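Local coordinates for lipid-transfer protein (PDB 6OK1) that has the thiolase fold of the thiolase-like lipid-transfer proteins, though its exact role is not established, at residues A37-D47 with V225-P236; D169-D177 with D295-P303. All coordinates share one frame; numbering follows the deposited sequence. Where two conformers were deposited one is given.

Contact 1. Residues A37-D47 with V225-P236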
ATOM      1  N   ALA A  37     -12.149 -18.256  -6.208  1.00 26.75           N
ATOM      2  CA  ALA A  37     -11.239 -18.141  -7.350  1.00 24.17           C
ATOM      3  C   ALA A  37     -10.247 -19.302  -7.376  1.00 28.72           C
ATOM      4  O   ALA A  37      -9.968 -19.872  -8.438  1.00 28.02           O
ATOM      5  CB  ALA A  37     -10.494 -16.805  -7.306  1.00 26.22           C
ATOM      6  N   ILE A  38      -9.754 -19.690  -6.204  1.00 23.74           N
ATOM      7  CA  ILE A  38      -8.836 -20.815  -6.087  1.00 25.81           C
ATOM      8  C   ILE A  38      -9.505 -22.084  -6.601  1.00 28.27           C
ATOM      9  O   ILE A  38      -8.930 -22.839  -7.398  1.00 27.99           O
ATOM     10  CB  ILE A  38      -8.383 -20.957  -4.622  1.00 27.62           C
ATOM     11  CG1 ILE A  38      -7.474 -19.773  -4.225  1.00 26.44           C
ATOM     12  CG2 ILE A  38      -7.672 -22.284  -4.383  1.00 36.54           C
ATOM     13  CD1 ILE A  38      -7.203 -19.631  -2.721  1.00 25.77           C
ATOM     14  N   ALA A  39     -10.727 -22.343  -6.136  1.00 30.65           N
ATOM     15  CA  ALA A  39     -11.465 -23.517  -6.598  1.00 28.14           C
ATOM     16  C   ALA A  39     -11.729 -23.438  -8.095  1.00 33.29           C
ATOM     17  O   ALA A  39     -11.676 -24.453  -8.800  1.00 32.01           O
ATOM     18  CB  ALA A  39     -12.774 -23.640  -5.827  1.00 30.22           C
ATOM     19  N   ASP A  40     -12.012 -22.241  -8.598  1.00 31.52           N
ATOM     20  CA  ASP A  40     -12.269 -22.071 -10.022  1.00 33.35           C
ATOM     21  C   ASP A  40     -11.046 -22.429 -10.850  1.00 36.69           C
ATOM     22  O   ASP A  40     -11.185 -22.908 -11.981  1.00 31.56           O
ATOM     23  CB  ASP A  40     -12.683 -20.629 -10.310  1.00 30.08           C
ATOM     24  CG  ASP A  40     -13.211 -20.444 -11.717  1.00 35.50           C
ATOM     25  OD1 ASP A  40     -14.217 -21.090 -12.075  1.00 31.62           O
ATOM     26  OD2 ASP A  40     -12.628 -19.644 -12.471  1.00 28.46           O
ATOM     27  N   ALA A  41      -9.850 -22.194 -10.317  1.00 28.13           N
ATOM     28  CA  ALA A  41      -8.616 -22.542 -11.011  1.00 26.92           C
ATOM     29  C   ALA A  41      -8.237 -24.007 -10.839  1.00 27.32           C
ATOM     30  O   ALA A  41      -7.155 -24.419 -11.281  1.00 31.39           O
ATOM     31  CB  ALA A  41      -7.470 -21.658 -10.526  1.00 31.53           C
ATOM     32  N   GLY A  42      -9.089 -24.786 -10.189  1.00 31.63           N
ATOM     33  CA  GLY A  42      -8.780 -26.179  -9.931  1.00 34.73           C
ATOM     34  C   GLY A  42      -7.622 -26.390  -8.994  1.00 41.59           C
ATOM     35  O   GLY A  42      -6.920 -27.400  -9.110  1.00 34.26           O
ATOM     36  N   LEU A  43      -7.389 -25.455  -8.076  1.00 30.52           N
ATOM     37  CA  LEU A  43      -6.285 -25.498  -7.128  1.00 31.78           C
ATOM     38  C   LEU A  43      -6.819 -25.598  -5.694  1.00 28.09           C
ATOM     39  O   LEU A  43      -8.034 -25.632  -5.446  1.00 32.00           O
ATOM     40  CB  LEU A  43      -5.392 -24.262  -7.291  1.00 29.49           C
ATOM     41  CG  LEU A  43      -4.657 -24.085  -8.628  1.00 35.66           C
ATOM     42  CD1 LEU A  43      -3.958 -22.702  -8.716  1.00 28.29           C
ATOM     43  CD2 LEU A  43      -3.645 -25.189  -8.812  1.00 34.53           C
ATOM     44  N   GLU A  44      -5.881 -25.702  -4.757  1.00 33.69           N
ATOM     45  CA  GLU A  44      -6.131 -25.747  -3.324  0.60 21.91           C
ATOM     46  C   GLU A  44      -5.506 -24.530  -2.651  1.00 28.84           C
ATOM     47  O   GLU A  44      -4.512 -24.006  -3.148  1.00 28.57           O
ATOM     48  CB  GLU A  44      -5.540 -27.011  -2.692  0.60 30.45           C
ATOM     49  CG  GLU A  44      -6.183 -28.320  -3.173  0.60 76.35           C
ATOM     50  CD  GLU A  44      -7.581 -28.538  -2.617  0.60 64.04           C
ATOM     51  OE1 GLU A  44      -8.077 -27.670  -1.872  0.60 79.36           O
ATOM     52  OE2 GLU A  44      -8.187 -29.583  -2.928  0.60127.11           O
ATOM     53  N   PRO A  45      -6.039 -24.081  -1.506  1.00 25.77           N
ATOM     54  CA  PRO A  45      -5.437 -22.895  -0.846  1.00 28.96           C
ATOM     55  C   PRO A  45      -3.949 -23.031  -0.552  1.00 34.58           C
ATOM     56  O   PRO A  45      -3.224 -22.045  -0.705  1.00 29.20           O
ATOM     57  CB  PRO A  45      -6.262 -22.757   0.439  1.00 31.40           C
ATOM     58  CG  PRO A  45      -7.605 -23.330   0.093  1.00 33.77           C
ATOM     59  CD  PRO A  45      -7.313 -24.467  -0.871  1.00 32.81           C
ATOM     60  N   SER A  46      -3.467 -24.222  -0.153  1.00 29.96           N
ATOM     61  CA  SER A  46      -2.048 -24.426   0.129  1.00 28.47           C
ATOM     62  C   SER A  46      -1.170 -24.226  -1.100  1.00 34.66           C
ATOM     63  O   SER A  46       0.051 -24.064  -0.958  1.00 34.70           O
ATOM     64  CB  SER A  46      -1.819 -25.836   0.693  1.00 35.45           C
ATOM     65  OG  SER A  46      -2.280 -26.793  -0.242  1.00 36.08           O
ATOM     66  N   ASP A  47      -1.754 -24.239  -2.297  1.00 29.89           N
ATOM     67  CA  ASP A  47      -0.987 -23.957  -3.504  1.00 28.72           C
ATOM     68  C   ASP A  47      -0.593 -22.477  -3.615  1.00 28.68           C
ATOM     69  O   ASP A  47       0.389 -22.160  -4.295  1.00 27.86           O
ATOM     70  CB  ASP A  47      -1.782 -24.362  -4.746  1.00 33.39           C
ATOM     71  CG  ASP A  47      -2.042 -25.857  -4.818  1.00 35.37           C
ATOM     72  OD1 ASP A  47      -1.157 -26.618  -4.401  1.00 35.06           O
ATOM     73  OD2 ASP A  47      -3.123 -26.259  -5.296  1.00 32.49           O
ATOM     74  N   VAL A 225      -7.011 -15.539  -9.811  1.00 22.81           N
ATOM     75  CA  VAL A 225      -5.854 -16.417  -9.612  1.00 24.67           C
ATOM     76  C   VAL A 225      -4.943 -16.334 -10.832  1.00 23.84           C
ATOM     77  O   VAL A 225      -5.375 -16.593 -11.960  1.00 26.00           O
ATOM     78  CB  VAL A 225      -6.290 -17.874  -9.377  1.00 27.55           C
ATOM     79  CG1 VAL A 225      -5.079 -18.790  -9.331  1.00 28.63           C
ATOM     80  CG2 VAL A 225      -7.049 -17.974  -8.077  1.00 26.14           C
ATOM     81  N   VAL A 226      -3.672 -16.014 -10.599  1.00 23.83           N
ATOM     82  CA  VAL A 226      -2.685 -15.862 -11.665  1.00 23.09           C
ATOM     83  C   VAL A 226      -1.630 -16.942 -11.476  1.00 26.85           C
ATOM     84  O   VAL A 226      -1.130 -17.138 -10.363  1.00 25.95           O
ATOM     85  CB  VAL A 226      -2.061 -14.451 -11.632  1.00 24.34           C
ATOM     86  CG1 VAL A 226      -0.942 -14.282 -12.697  1.00 26.94           C
ATOM     87  CG2 VAL A 226      -3.151 -13.384 -11.858  1.00 25.78           C
ATOM     88  N   VAL A 227      -1.294 -17.644 -12.564  1.00 24.32           N
ATOM     89  CA  VAL A 227      -0.256 -18.669 -12.555  1.00 24.55           C
ATOM     90  C   VAL A 227       0.567 -18.525 -13.828  1.00 29.65           C
ATOM     91  O   VAL A 227       0.254 -17.714 -14.705  1.00 29.53           O
ATOM     92  CB  VAL A 227      -0.855 -20.093 -12.463  1.00 24.50           C
ATOM     93  CG1 VAL A 227      -1.555 -20.285 -11.157  1.00 26.65           C
ATOM     94  CG2 VAL A 227      -1.810 -20.321 -13.600  1.00 30.22           C
ATOM     95  N   SER A 228       1.610 -19.355 -13.967  1.00 27.91           N
ATOM     96  CA  SER A 228       2.305 -19.357 -15.242  1.00 27.05           C
ATOM     97  C   SER A 228       1.372 -19.864 -16.337  1.00 27.48           C
ATOM     98  O   SER A 228       0.446 -20.646 -16.097  1.00 32.69           O
ATOM     99  CB  SER A 228       3.563 -20.228 -15.182  1.00 31.00           C
ATOM    100  OG  SER A 228       3.198 -21.594 -15.117  1.00 30.76           O
ATOM    101  N   THR A 229       1.628 -19.422 -17.566  1.00 32.30           N
ATOM    102  CA  THR A 229       0.832 -19.914 -18.678  1.00 28.69           C
ATOM    103  C   THR A 229       0.962 -21.435 -18.817  1.00 34.17           C
ATOM    104  O   THR A 229      -0.033 -22.119 -19.082  1.00 31.08           O
ATOM    105  CB  THR A 229       1.235 -19.176 -19.961  1.00 34.74           C
ATOM    106  OG1 THR A 229       0.872 -17.785 -19.835  1.00 32.24           O
ATOM    107  CG2 THR A 229       0.528 -19.745 -21.165  1.00 33.61           C
ATOM    108  N   GLU A 230       2.163 -21.983 -18.591  1.00 34.91           N
ATOM    109  CA  GLU A 230       2.352 -23.438 -18.643  1.00 31.89           C
ATOM    110  C   GLU A 230       1.466 -24.134 -17.615  1.00 41.24           C
ATOM    111  O   GLU A 230       0.779 -25.117 -17.930  1.00 35.77           O
ATOM    112  CB  GLU A 230       3.828 -23.807 -18.424  1.00 31.63           C
ATOM    113  CG  GLU A 230       4.779 -23.379 -19.529  1.00136.50           C
ATOM    114  CD  GLU A 230       5.026 -21.885 -19.558  1.00168.90           C
ATOM    115  OE1 GLU A 230       4.676 -21.196 -18.578  1.00134.54           O
ATOM    116  OE2 GLU A 230       5.574 -21.403 -20.568  1.00 84.14           O
ATOM    117  N   ARG A 231       1.450 -23.618 -16.377  1.00 34.13           N
ATOM    118  CA  ARG A 231       0.579 -24.175 -15.348  0.50 21.64           C
ATOM    119  C   ARG A 231      -0.887 -24.043 -15.720  1.00 32.16           C
ATOM    120  O   ARG A 231      -1.675 -24.982 -15.538  1.00 35.54           O
ATOM    121  CB  ARG A 231       0.856 -23.473 -14.015  0.50 27.59           C
ATOM    122  CG  ARG A 231       0.268 -24.132 -12.774  0.50 59.81           C
ATOM    123  CD  ARG A 231       1.374 -24.562 -11.805  0.50122.99           C
ATOM    124  NE  ARG A 231       0.904 -24.766 -10.435  0.50 74.15           N
ATOM    125  CZ  ARG A 231       0.032 -25.703 -10.077  0.50 69.26           C
ATOM    126  NH1 ARG A 231      -0.492 -26.501 -10.989  0.50 31.84           N
ATOM    127  NH2 ARG A 231      -0.337 -25.832  -8.814  0.50 48.46           N
ATOM    128  N   ALA A 232      -1.289 -22.873 -16.237  1.00 30.10           N
ATOM    129  CA  ALA A 232      -2.690 -22.653 -16.567  1.00 28.42           C
ATOM    130  C   ALA A 232      -3.189 -23.676 -17.579  1.00 34.85           C
ATOM    131  O   ALA A 232      -4.359 -24.060 -17.544  1.00 32.24           O
ATOM    132  CB  ALA A 232      -2.885 -21.229 -17.104  1.00 27.72           C
ATOM    133  N   ARG A 233      -2.318 -24.122 -18.478  1.00 32.25           N
ATOM    134  CA  ARG A 233      -2.717 -25.098 -19.492  1.00 31.50           C
ATOM    135  C   ARG A 233      -3.141 -26.433 -18.893  1.00 44.16           C
ATOM    136  O   ARG A 233      -3.872 -27.184 -19.546  1.00 38.39           O
ATOM    137  CB  ARG A 233      -1.580 -25.304 -20.493  1.00 37.27           C
ATOM    138  CG  ARG A 233      -1.472 -24.185 -21.505  1.00 38.88           C
ATOM    139  CD  ARG A 233      -0.102 -24.144 -22.133  1.00 41.16           C
ATOM    140  NE  ARG A 233      -0.011 -23.053 -23.102  1.00 38.02           N
ATOM    141  CZ  ARG A 233       1.133 -22.571 -23.566  1.00 34.79           C
ATOM    142  NH1 ARG A 233       2.279 -23.088 -23.161  1.00 41.92           N
ATOM    143  NH2 ARG A 233       1.123 -21.575 -24.446  1.00 44.83           N
ATOM    144  N   ASP A 234      -2.711 -26.748 -17.674  1.00 32.13           N
ATOM    145  CA  ASP A 234      -3.143 -27.964 -16.996  1.00 34.29           C
ATOM    146  C   ASP A 234      -4.320 -27.748 -16.058  1.00 45.63           C
ATOM    147  O   ASP A 234      -4.796 -28.708 -15.450  1.00 35.63           O
ATOM    148  CB  ASP A 234      -1.964 -28.575 -16.231  1.00 41.60           C
ATOM    149  CG  ASP A 234      -0.869 -29.096 -17.162  1.00140.32           C
ATOM    150  OD1 ASP A 234      -1.146 -29.464 -18.320  1.00 38.92           O
ATOM    151  OD2 ASP A 234       0.290 -29.143 -16.740  1.00 52.18           O
ATOM    152  N   LEU A 235      -4.821 -26.533 -15.943  1.00 36.84           N
ATOM    153  CA  LEU A 235      -5.959 -26.233 -15.093  1.00 33.98           C
ATOM    154  C   LEU A 235      -7.259 -26.266 -15.905  1.00 31.54           C
ATOM    155  O   LEU A 235      -7.240 -26.429 -17.127  1.00 35.85           O
ATOM    156  CB  LEU A 235      -5.721 -24.872 -14.414  1.00 34.30           C
ATOM    157  CG  LEU A 235      -4.459 -24.910 -13.546  1.00 33.28           C
ATOM    158  CD1 LEU A 235      -4.222 -23.562 -12.816  1.00 28.95           C
ATOM    159  CD2 LEU A 235      -4.495 -26.043 -12.509  1.00 31.45           C
ATOM    160  N   PRO A 236      -8.422 -26.106 -15.249  1.00 41.98           N
ATOM    161  CA  PRO A 236      -9.701 -26.438 -15.916  1.00 39.17           C
ATOM    162  C   PRO A 236     -10.128 -25.540 -17.065  1.00 36.79           C
ATOM    163  O   PRO A 236     -10.751 -26.034 -18.016  1.00 40.47           O
ATOM    164  CB  PRO A 236     -10.718 -26.342 -14.766  1.00 46.64           C
ATOM    165  CG  PRO A 236      -9.963 -26.618 -13.562  1.00 43.17           C
ATOM    166  CD  PRO A 236      -8.597 -25.995 -13.793  1.00 45.68           C
TER

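Contact 2. Residues D169-D177 with D295-P303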
ATOM      1  N   ASP A 169     -24.054  12.486 -25.396  1.00 26.82           N
ATOM      2  CA  ASP A 169     -22.911  11.634 -25.731  1.00 28.60           C
ATOM      3  C   ASP A 169     -22.457  10.830 -24.518  1.00 29.11           C
ATOM      4  O   ASP A 169     -22.189   9.629 -24.622  1.00 27.63           O
ATOM      5  CB  ASP A 169     -21.763  12.480 -26.282  1.00 28.49           C
ATOM      6  CG  ASP A 169     -22.111  13.127 -27.592  1.00 32.01           C
ATOM      7  OD1 ASP A 169     -22.681  12.419 -28.440  1.00 30.51           O
ATOM      8  OD2 ASP A 169     -21.836  14.334 -27.761  1.00 28.26           O
ATOM      9  N   PHE A 170     -22.383  11.468 -23.347  1.00 26.69           N
ATOM     10  CA  PHE A 170     -22.086  10.716 -22.129  1.00 25.75           C
ATOM     11  C   PHE A 170     -23.200   9.714 -21.821  1.00 30.21           C
ATOM     12  O   PHE A 170     -22.940   8.592 -21.358  1.00 27.71           O
ATOM     13  CB  PHE A 170     -21.901  11.682 -20.948  1.00 21.45           C
ATOM     14  CG  PHE A 170     -20.804  12.702 -21.146  1.00 23.41           C
ATOM     15  CD1 PHE A 170     -19.671  12.416 -21.891  1.00 24.22           C
ATOM     16  CD2 PHE A 170     -20.919  13.973 -20.576  1.00 20.52           C
ATOM     17  CE1 PHE A 170     -18.662  13.362 -22.048  1.00 26.16           C
ATOM     18  CE2 PHE A 170     -19.917  14.925 -20.742  1.00 21.48           C
ATOM     19  CZ  PHE A 170     -18.792  14.624 -21.469  1.00 25.53           C
ATOM     20  N   GLY A 171     -24.448  10.112 -22.064  1.00 25.53           N
ATOM     21  CA  GLY A 171     -25.575   9.237 -21.808  1.00 24.76           C
ATOM     22  C   GLY A 171     -25.542   7.959 -22.622  1.00 26.64           C
ATOM     23  O   GLY A 171     -25.983   6.904 -22.146  1.00 28.90           O
ATOM     24  N   ARG A 172     -25.016   8.020 -23.847  1.00 24.97           N
ATOM     25  CA  ARG A 172     -24.954   6.801 -24.649  1.00 25.16           C
ATOM     26  C   ARG A 172     -24.101   5.743 -23.983  1.00 26.52           C
ATOM     27  O   ARG A 172     -24.340   4.547 -24.178  1.00 27.48           O
ATOM     28  CB  ARG A 172     -24.452   7.113 -26.059  1.00 27.20           C
ATOM     29  CG  ARG A 172     -25.598   7.457 -26.964  1.00 29.83           C
ATOM     30  CD  ARG A 172     -25.187   7.714 -28.411  1.00 32.32           C
ATOM     31  NE  ARG A 172     -24.819   9.107 -28.575  1.00 44.85           N
ATOM     32  CZ  ARG A 172     -25.684  10.087 -28.787  1.00 40.56           C
ATOM     33  NH1 ARG A 172     -26.977   9.834 -28.887  1.00 37.62           N
ATOM     34  NH2 ARG A 172     -25.257  11.332 -28.881  1.00 35.74           N
ATOM     35  N   VAL A 173     -23.089   6.165 -23.217  1.00 26.25           N
ATOM     36  CA  VAL A 173     -22.281   5.222 -22.459  1.00 23.43           C
ATOM     37  C   VAL A 173     -23.129   4.561 -21.396  1.00 24.15           C
ATOM     38  O   VAL A 173     -23.054   3.343 -21.178  1.00 25.77           O
ATOM     39  CB  VAL A 173     -21.073   5.934 -21.825  1.00 24.52           C
ATOM     40  CG1 VAL A 173     -20.310   4.973 -20.923  1.00 26.87           C
ATOM     41  CG2 VAL A 173     -20.168   6.471 -22.874  1.00 26.82           C
ATOM     42  N   ALA A 174     -23.918   5.364 -20.691  1.00 23.72           N
ATOM     43  CA  ALA A 174     -24.793   4.825 -19.658  1.00 24.69           C
ATOM     44  C   ALA A 174     -25.789   3.842 -20.255  1.00 24.79           C
ATOM     45  O   ALA A 174     -26.028   2.770 -19.690  1.00 25.33           O
ATOM     46  CB  ALA A 174     -25.518   5.966 -18.943  1.00 26.20           C
ATOM     47  N   VAL A 175     -26.360   4.185 -21.410  1.00 25.80           N
ATOM     48  CA  VAL A 175     -27.374   3.328 -22.025  1.00 26.54           C
ATOM     49  C   VAL A 175     -26.777   1.984 -22.418  1.00 25.03           C
ATOM     50  O   VAL A 175     -27.365   0.922 -22.158  1.00 27.36           O
ATOM     51  CB  VAL A 175     -28.011   4.041 -23.234  1.00 30.14           C
ATOM     52  CG1 VAL A 175     -28.956   3.107 -23.971  1.00 28.42           C
ATOM     53  CG2 VAL A 175     -28.756   5.305 -22.784  1.00 29.77           C
ATOM     54  N   VAL A 176     -25.600   1.991 -23.058  1.00 25.97           N
ATOM     55  CA  VAL A 176     -25.021   0.708 -23.468  1.00 27.29           C
ATOM     56  C   VAL A 176     -24.586  -0.100 -22.248  1.00 24.73           C
ATOM     57  O   VAL A 176     -24.802  -1.317 -22.188  1.00 25.40           O
ATOM     58  CB  VAL A 176     -23.878   0.906 -24.488  1.00 26.92           C
ATOM     59  CG1 VAL A 176     -22.614   1.416 -23.825  1.00 30.20           C
ATOM     60  CG2 VAL A 176     -23.585  -0.416 -25.237  1.00 34.37           C
ATOM     61  N   ASP A 177     -23.989   0.550 -21.240  1.00 26.84           N
ATOM     62  CA  ASP A 177     -23.737  -0.151 -19.989  1.00 23.09           C
ATOM     63  C   ASP A 177     -24.996  -0.839 -19.470  1.00 29.39           C
ATOM     64  O   ASP A 177     -24.969  -2.011 -19.075  1.00 27.48           O
ATOM     65  CB  ASP A 177     -23.261   0.827 -18.900  1.00 23.05           C
ATOM     66  CG  ASP A 177     -21.763   1.074 -18.888  1.00 27.95           C
ATOM     67  OD1 ASP A 177     -20.982   0.371 -19.543  1.00 25.49           O
ATOM     68  OD2 ASP A 177     -21.368   2.031 -18.170  1.00 26.07           O
ATOM     69  N   ASP A 295     -15.662   2.782 -15.742  1.00 18.78           N
ATOM     70  CA  ASP A 295     -16.841   3.587 -16.001  1.00 19.83           C
ATOM     71  C   ASP A 295     -17.597   3.860 -14.710  1.00 20.65           C
ATOM     72  O   ASP A 295     -18.829   3.810 -14.679  1.00 24.70           O
ATOM     73  CB  ASP A 295     -17.756   2.892 -17.000  1.00 20.97           C
ATOM     74  CG  ASP A 295     -18.295   1.591 -16.467  1.00 25.33           C
ATOM     75  OD1 ASP A 295     -17.523   0.882 -15.797  1.00 22.52           O
ATOM     76  OD2 ASP A 295     -19.476   1.286 -16.727  1.00 25.00           O
ATOM     77  N   HIS A 296     -16.878   4.161 -13.620  1.00 22.74           N
ATOM     78  CA  HIS A 296     -17.590   4.593 -12.414  1.00 20.85           C
ATOM     79  C   HIS A 296     -18.304   5.910 -12.654  1.00 22.44           C
ATOM     80  O   HIS A 296     -19.359   6.156 -12.062  1.00 22.56           O
ATOM     81  CB  HIS A 296     -16.684   4.665 -11.196  1.00 24.22           C
ATOM     82  CG  HIS A 296     -15.573   5.655 -11.291  1.00 22.99           C
ATOM     83  ND1 HIS A 296     -14.994   6.023 -12.485  1.00 26.64           N
ATOM     84  CD2 HIS A 296     -14.918   6.346 -10.323  1.00 28.86           C
ATOM     85  CE1 HIS A 296     -14.010   6.875 -12.248  1.00 31.70           C
ATOM     86  NE2 HIS A 296     -13.954   7.099 -10.948  1.00 29.13           N
ATOM     87  N   PHE A 297     -17.796   6.710 -13.593  1.00 22.19           N
ATOM     88  CA  PHE A 297     -18.495   7.848 -14.178  1.00 24.04           C
ATOM     89  C   PHE A 297     -18.377   7.725 -15.689  1.00 24.24           C
ATOM     90  O   PHE A 297     -17.327   7.334 -16.207  1.00 26.96           O
ATOM     91  CB  PHE A 297     -17.890   9.180 -13.695  1.00 22.80           C
ATOM     92  CG  PHE A 297     -17.992   9.368 -12.215  1.00 20.95           C
ATOM     93  CD1 PHE A 297     -19.179   9.789 -11.637  1.00 23.37           C
ATOM     94  CD2 PHE A 297     -16.913   9.080 -11.394  1.00 23.33           C
ATOM     95  CE1 PHE A 297     -19.280   9.934 -10.266  1.00 23.14           C
ATOM     96  CE2 PHE A 297     -17.023   9.226 -10.029  1.00 24.66           C
ATOM     97  CZ  PHE A 297     -18.194   9.661  -9.472  1.00 24.05           C
ATOM     98  N   THR A 298     -19.423   8.080 -16.402  1.00 22.51           N
ATOM     99  CA  THR A 298     -19.405   7.899 -17.844  1.00 20.51           C
ATOM    100  C   THR A 298     -18.454   8.779 -18.642  1.00 22.71           C
ATOM    101  O   THR A 298     -17.991   8.344 -19.696  1.00 22.13           O
ATOM    102  CB  THR A 298     -20.799   8.136 -18.403  1.00 21.15           C
ATOM    103  OG1 THR A 298     -21.250   9.432 -17.979  1.00 22.45           O
ATOM    104  CG2 THR A 298     -21.758   7.009 -17.958  1.00 24.44           C
ATOM    105  N   PRO A 299     -18.210  10.043 -18.272  1.00 23.27           N
ATOM    106  CA  PRO A 299     -17.576  10.935 -19.260  1.00 22.75           C
ATOM    107  C   PRO A 299     -16.172  10.542 -19.633  1.00 24.35           C
ATOM    108  O   PRO A 299     -15.761  10.812 -20.764  1.00 24.43           O
ATOM    109  CB  PRO A 299     -17.604  12.304 -18.582  1.00 23.17           C
ATOM    110  CG  PRO A 299     -18.755  12.200 -17.608  1.00 27.27           C
ATOM    111  CD  PRO A 299     -18.706  10.794 -17.103  1.00 25.88           C
ATOM    112  N   LEU A 300     -15.397   9.962 -18.715  1.00 21.59           N
ATOM    113  CA  LEU A 300     -14.015   9.658 -19.040  1.00 22.30           C
ATOM    114  C   LEU A 300     -13.885   8.407 -19.890  1.00 23.86           C
ATOM    115  O   LEU A 300     -12.774   8.053 -20.277  1.00 23.97           O
ATOM    116  CB  LEU A 300     -13.178   9.519 -17.762  1.00 24.30           C
ATOM    117  CG  LEU A 300     -13.136  10.788 -16.892  1.00 27.36           C
ATOM    118  CD1 LEU A 300     -12.277  10.617 -15.633  1.00 27.02           C
ATOM    119  CD2 LEU A 300     -12.641  11.977 -17.678  1.00 29.95           C
ATOM    120  N   VAL A 301     -14.995   7.747 -20.213  1.00 21.43           N
ATOM    121  CA  VAL A 301     -14.918   6.674 -21.200  1.00 21.86           C
ATOM    122  C   VAL A 301     -14.514   7.229 -22.551  1.00 22.06           C
ATOM    123  O   VAL A 301     -13.814   6.554 -23.319  1.00 22.81           O
ATOM    124  CB  VAL A 301     -16.254   5.919 -21.261  1.00 23.32           C
ATOM    125  CG1 VAL A 301     -16.268   4.913 -22.439  1.00 23.96           C
ATOM    126  CG2 VAL A 301     -16.494   5.180 -19.947  1.00 26.30           C
ATOM    127  N   LEU A 302     -14.937   8.466 -22.879  1.00 24.14           N
ATOM    128  CA  LEU A 302     -14.669   9.010 -24.194  1.00 24.18           C
ATOM    129  C   LEU A 302     -13.167   9.248 -24.407  1.00 22.27           C
ATOM    130  O   LEU A 302     -12.621   8.742 -25.381  1.00 24.60           O
ATOM    131  CB  LEU A 302     -15.502  10.274 -24.437  1.00 22.03           C
ATOM    132  CG  LEU A 302     -16.937  10.038 -24.932  1.00 24.92           C
ATOM    133  CD1 LEU A 302     -17.798   9.424 -23.843  1.00 23.84           C
ATOM    134  CD2 LEU A 302     -17.602  11.329 -25.387  1.00 30.33           C
ATOM    135  N   PRO A 303     -12.488   9.989 -23.527  1.00 25.20           N
ATOM    136  CA  PRO A 303     -11.032  10.127 -23.735  1.00 25.91           C
ATOM    137  C   PRO A 303     -10.274   8.814 -23.615  1.00 25.99           C
ATOM    138  O   PRO A 303      -9.206   8.685 -24.222  1.00 24.28           O
ATOM    139  CB  PRO A 303     -10.619  11.143 -22.657  1.00 23.49           C
ATOM    140  CG  PRO A 303     -11.759  11.124 -21.632  1.00 24.51           C
ATOM    141  CD  PRO A 303     -12.987  10.861 -22.464  1.00 24.12           C
TER

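Contact 1. Residues A37-D47 with V225-P236
Asp47 OD2 accepts the backbone N-H of Glu44 at 2.9 Å and stands near Arg231 NH2, which reaches in from the other segment. The N-H meets OD2 on its anti side, 35° out of the carboxylate plane. Arg231 is modelled in two conformers, so its approach is less certain. In the one described, NH2 is 4.5 Å from Asp47 OD2, too far for a salt bridge, and the guanidinium lies obliquely against Leu43 CD2. Leu43 divides its two methyls among four neighbours. Besides Arg231, CD2 meets Leu235 CD2 at 3.9 Å, the two side chains crossing at about a right angle. CD1 reaches tip to tip toward Val227 CG1 and also touches Val225 CG1.

Val225 fits against the end of helix 26-40. Its CG1 lies anti to the backbone N (chi1 174°) and packs on Ala41 CB, while CG2 is 3.7 Å from Ala37 CB. Gly42 ends the helix in a Schellman motif with positive phi. Its CA lies beside the ring of Pro236, whose CD is 3.3 Å from Ala41 O. Asp40, at the edge of the contact, is bonded to His237 and forms a salt bridge with Arg359.

The helix end and the turn after it thus pack on strand 219-228 of the thiolase-fold sheet. Val104 of the adjacent strand 104-112 touches Leu43, Val225 and Val227. Methyl and ring contacts mainly join the segments. In the described conformer, the opposite charges of Asp47 and Arg231 may add a mild attraction.

Contact 2. Residues D169-D177 with D295-P303
Phe170 and Pro299 meet with the proline side chain set at about a right angle to that of the phenylalanine. Pro299 CB sits over the centre of the aromatic ring of Phe170, 3.8 Å from the centroid and 10° off the normal, a CH-pi contact. Leu302 comes to the same ring at its edge, with CD1 4.0 Å from Phe170 CD1. Phe170 CG lies anti to the carbonyl carbon (chi1 -58°), which carries the ring out from the helix to these partners.

Val173 uses both of its methyls. CG1 reaches tip to tip toward Val301 CG2 at 3.9 Å and also touches Thr298 CG2. Its other methyl, CG2, meets Leu302 CD1 at 3.9 Å, where the side chains run at a slant. Thr298 and Val173 slide past each other in opposite directions. Thr298 CG2 also rests on Ala174 CB at 4.0 Å, while Thr298 OG1 is bonded to Asp213.

Asp177 and Asp295 come from opposite directions, their carboxylate planes 71° apart. Asp177 OD2 and Asp295 OD2 are 2.5 Å from each other. Asp177 OD1 is held by the side-chain amide of Asn334, and Asp295 OD1 by the backbone N of Gln339.

The contact is fully buried. It sets helix 167-182 against the turn that leads into helix 301-307. Helix 148-163 adds Ala156 against Pro299 and Tyr159 against Leu302. Helix 316-321 brings Ala316 and Ile320 to Leu302 and Lys317 to Asp169. Leu340 of helix 338-341 touches Ala174 and Asp177.

Contacts 1 and 2 lie on opposite sides of the chain's centre. Their own centres are 35 Å apart, and their nearest atoms are about 20 Å apart. Their segments alternate along the chain in the order 37-47, 169-177, 225-236, 295-303. Contact 1 packs the end of helix 26-40 and the turn after it on strand 219-228 of the nine-stranded mixed sheet, all in the N-terminal thiolase half of the chain. Contact 2 brings helix 167-182 of that half together with the turn before helix 301-307 and its first residues, which belong to the C-terminal thiolase-like half. This second meeting lies in the buried interior.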